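Local coordinates for genome polyprotein (Chicken sicinivirus JSY, PDB 6QWT), which probably synthesises viral RNA on an RNA template, as the 3Dpol RNA-dependent RNA polymerase portion of a picornaviral polyprotein, at residues P201-G209 / A326-D334. Residues are numbered along the deposited sequence; the frame is centred on the assembly and turned at random.
Sequences PGMYGSAVG and AWRILCYGD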
loop_
_atom_site.group_PDB
_atom_site.type_symbol
_atom_site.label_atom_id
_atom_site.label_comp_id
_atom_site.label_asym_id
_atom_site.label_seq_id
_atom_site.Cartn_x
_atom_site.Cartn_y
_atom_site.Cartn_z
ATOM N N PRO A 201 -9.677 -6.688 8.726
ATOM C CA PRO A 201 -8.252 -6.360 8.853
ATOM C C PRO A 201 -7.711 -6.813 10.201
ATOM O O PRO A 201 -8.373 -6.690 11.234
ATOM C CB PRO A 201 -8.214 -4.836 8.698
ATOM C CG PRO A 201 -9.571 -4.381 9.024
ATOM C CD PRO A 201 -10.521 -5.481 8.681
ATOM N N GLY A 202 -6.494 -7.358 10.176
ATOM C CA GLY A 202 -5.920 -8.066 11.293
ATOM C C GLY A 202 -5.917 -9.572 11.111
ATOM O O GLY A 202 -5.029 -10.253 11.642
ATOM N N MET A 203 -6.887 -10.104 10.371
ATOM C CA MET A 203 -6.898 -11.513 10.023
ATOM C C MET A 203 -6.041 -11.756 8.785
ATOM O O MET A 203 -5.723 -10.836 8.026
ATOM C CB MET A 203 -8.327 -11.999 9.775
ATOM C CG MET A 203 -9.105 -12.298 11.044
ATOM S SD MET A 203 -10.828 -12.726 10.722
ATOM C CE MET A 203 -10.633 -14.239 9.788
ATOM N N TYR A 204 -5.656 -13.021 8.598
ATOM C CA TYR A 204 -4.864 -13.454 7.445
ATOM C C TYR A 204 -3.541 -12.699 7.344
ATOM O O TYR A 204 -2.969 -12.567 6.259
ATOM C CB TYR A 204 -5.663 -13.319 6.145
ATOM C CG TYR A 204 -7.079 -13.826 6.269
ATOM C CD1 TYR A 204 -7.335 -15.166 6.540
ATOM C CD2 TYR A 204 -8.160 -12.967 6.131
ATOM C CE1 TYR A 204 -8.631 -15.636 6.663
ATOM C CE2 TYR A 204 -9.458 -13.428 6.252
ATOM C CZ TYR A 204 -9.688 -14.763 6.516
ATOM O OH TYR A 204 -10.980 -15.224 6.634
ATOM N N GLY A 205 -3.046 -12.202 8.476
ATOM C CA GLY A 205 -1.778 -11.500 8.494
ATOM C C GLY A 205 -1.759 -10.211 7.712
ATOM O O GLY A 205 -0.679 -9.724 7.364
ATOM N N SER A 206 -2.924 -9.630 7.430
ATOM C CA SER A 206 -3.022 -8.443 6.594
ATOM C C SER A 206 -3.786 -7.341 7.315
ATOM O O SER A 206 -4.844 -7.585 7.905
ATOM C CB SER A 206 -3.711 -8.762 5.266
ATOM O OG SER A 206 -3.978 -7.576 4.545
ATOM N N ALA A 207 -3.249 -6.125 7.246
ATOM C CA ALA A 207 -3.894 -4.945 7.799
ATOM C C ALA A 207 -4.585 -4.104 6.733
ATOM O O ALA A 207 -5.080 -3.016 7.043
ATOM C CB ALA A 207 -2.874 -4.090 8.554
ATOM N N VAL A 208 -4.633 -4.585 5.488
ATOM C CA VAL A 208 -5.259 -3.825 4.411
ATOM C C VAL A 208 -6.741 -3.647 4.702
ATOM O O VAL A 208 -7.439 -4.595 5.088
ATOM C CB VAL A 208 -5.029 -4.526 3.065
ATOM C CG1 VAL A 208 -5.820 -3.839 1.960
ATOM C CG2 VAL A 208 -3.543 -4.558 2.737
ATOM N N GLY A 209 -7.232 -2.422 4.516
ATOM C CA GLY A 209 -8.599 -2.080 4.838
ATOM C C GLY A 209 -8.811 -1.603 6.257
ATOM O O GLY A 209 -9.961 -1.376 6.653
ATOM N N ALA A 326 3.274 -20.543 17.404
ATOM C CA ALA A 326 3.342 -19.381 18.291
ATOM C C ALA A 326 3.970 -18.220 17.530
ATOM O O ALA A 326 5.138 -17.881 17.733
ATOM C CB ALA A 326 4.125 -19.710 19.567
ATOM N N TRP A 327 3.177 -17.597 16.659
ATOM C CA TRP A 327 3.647 -16.465 15.877
ATOM C C TRP A 327 2.448 -15.679 15.368
ATOM O O TRP A 327 1.346 -16.219 15.232
ATOM C CB TRP A 327 4.526 -16.923 14.704
ATOM C CG TRP A 327 3.843 -17.894 13.789
ATOM C CD1 TRP A 327 3.853 -19.257 13.883
ATOM C CD2 TRP A 327 3.039 -17.579 12.646
ATOM N NE1 TRP A 327 3.109 -19.810 12.867
ATOM C CE2 TRP A 327 2.598 -18.800 12.093
ATOM C CE3 TRP A 327 2.651 -16.383 12.034
ATOM C CZ2 TRP A 327 1.789 -18.857 10.960
ATOM C CZ3 TRP A 327 1.847 -16.444 10.907
ATOM C CH2 TRP A 327 1.425 -17.671 10.384
ATOM N N ARG A 328 2.675 -14.396 15.091
ATOM C CA ARG A 328 1.662 -13.550 14.476
ATOM C C ARG A 328 2.348 -12.531 13.580
ATOM O O ARG A 328 3.358 -11.938 13.964
ATOM C CB ARG A 328 0.799 -12.836 15.522
ATOM C CG ARG A 328 -0.089 -11.738 14.939
ATOM C CD ARG A 328 -1.050 -11.189 15.975
ATOM N NE ARG A 328 -2.004 -12.195 16.430
ATOM C CZ ARG A 328 -3.106 -12.531 15.767
ATOM N NH1 ARG A 328 -3.394 -11.940 14.615
ATOM N NH2 ARG A 328 -3.919 -13.459 16.253
ATOM N N ILE A 329 1.792 -12.336 12.386
ATOM C CA ILE A 329 2.304 -11.373 11.419
ATOM C C ILE A 329 1.180 -10.410 11.059
ATOM O O ILE A 329 0.014 -10.809 10.971
ATOM C CB ILE A 329 2.863 -12.080 10.163
ATOM C CG1 ILE A 329 4.107 -12.899 10.521
ATOM C CG2 ILE A 329 3.198 -11.072 9.071
ATOM C CD1 ILE A 329 4.636 -13.764 9.381
ATOM N N LEU A 330 1.526 -9.134 10.887
ATOM C CA LEU A 330 0.580 -8.128 10.413
ATOM C C LEU A 330 1.287 -7.260 9.383
ATOM O O LEU A 330 2.300 -6.627 9.693
ATOM C CB LEU A 330 0.040 -7.273 11.561
ATOM C CG LEU A 330 -1.118 -6.332 11.210
ATOM C CD1 LEU A 330 -2.378 -7.114 10.860
ATOM C CD2 LEU A 330 -1.380 -5.387 12.366
ATOM N N CYS A 331 0.748 -7.231 8.168
ATOM C CA CYS A 331 1.401 -6.617 7.025
ATOM C C CYS A 331 0.469 -5.617 6.355
ATOM O O CYS A 331 -0.745 -5.831 6.273
ATOM C CB CYS A 331 1.832 -7.684 6.003
ATOM S SG CYS A 331 3.224 -8.714 6.510
ATOM N N TYR A 332 1.057 -4.522 5.877
ATOM C CA TYR A 332 0.399 -3.609 4.939
ATOM C C TYR A 332 1.458 -3.213 3.915
ATOM O O TYR A 332 2.317 -2.376 4.200
ATOM C CB TYR A 332 -0.191 -2.384 5.633
ATOM C CG TYR A 332 -1.289 -1.690 4.832
ATOM C CD1 TYR A 332 -2.503 -1.349 5.424
ATOM C CD2 TYR A 332 -1.111 -1.379 3.488
ATOM C CE1 TYR A 332 -3.505 -0.720 4.696
ATOM C CE2 TYR A 332 -2.105 -0.755 2.754
ATOM C CZ TYR A 332 -3.299 -0.429 3.363
ATOM O OH TYR A 332 -4.286 0.192 2.633
ATOM N N GLY A 333 1.388 -3.807 2.728
ATOM C CA GLY A 333 2.422 -3.566 1.731
ATOM C C GLY A 333 3.747 -4.142 2.192
ATOM O O GLY A 333 3.855 -5.325 2.529
ATOM N N ASP A 334 4.777 -3.312 2.212
ATOM C CA ASP A 334 6.064 -3.743 2.735
ATOM C C ASP A 334 6.195 -3.480 4.230
ATOM O O ASP A 334 7.218 -3.837 4.816
ATOM C CB ASP A 334 7.196 -3.048 1.977
ATOM C CG ASP A 334 6.952 -1.569 1.816
ATOM O OD1 ASP A 334 5.916 -1.085 2.316
ATOM O OD2 ASP A 334 7.788 -0.893 1.183
HETATM O O HOH W 1 -2.467 -10.064 12.913
#
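Gly205, Ser206 and Ala207 run beside Leu330 and Cys331 at the outer edge of the antiparallel palm sheet of this RNA-dependent RNA polymerase, where strand 327-332 leads into the Tyr-Gly-Asp-Asp turn of motif C. The loop adds a single beta bridge, between Ser206 and Cys331. Ala207 N donates to Cys331 O over 2.7 Å in an almost straight bond (171° at the hydrogen), whereas the return bond from Cys331 N to Gly205 O is weak, bent to 130°. Next to it, Gly205, whose positive phi is a conformation that favours glycine, brings its CA within 3.1 Å of Ile329 O in a CA-H...O contact.

Side-chain packing flanks the bridge. Leu330 holds CG anti to its backbone N (chi1 -171°), which brings CD1 up against the loop, 3.7 Å from Gly202 CA and 3.8 Å from Ala207 CB; Phe219 of helix 212-222 touches both Leu330 and Ala207. Toward the turn, Val208 CG2 sits over the centre of one face of the Tyr332 ring, a CH-pi contact 4.0 Å from the centroid.

Behind these contacts, the bond from Gly202 N to Ser206 O closes the loop on itself, and Asn309 ND2 of helix 298-316 gives Gly205 O a second donor. Near the start of strand 327-332, the Arg328 side chain, bent at chi3, reaches Gly202 through a water: lying in the guanidinium plane, the water accepts from Arg328 NH1 at 2.7 Å and donates to Gly202 O and Ile329 O.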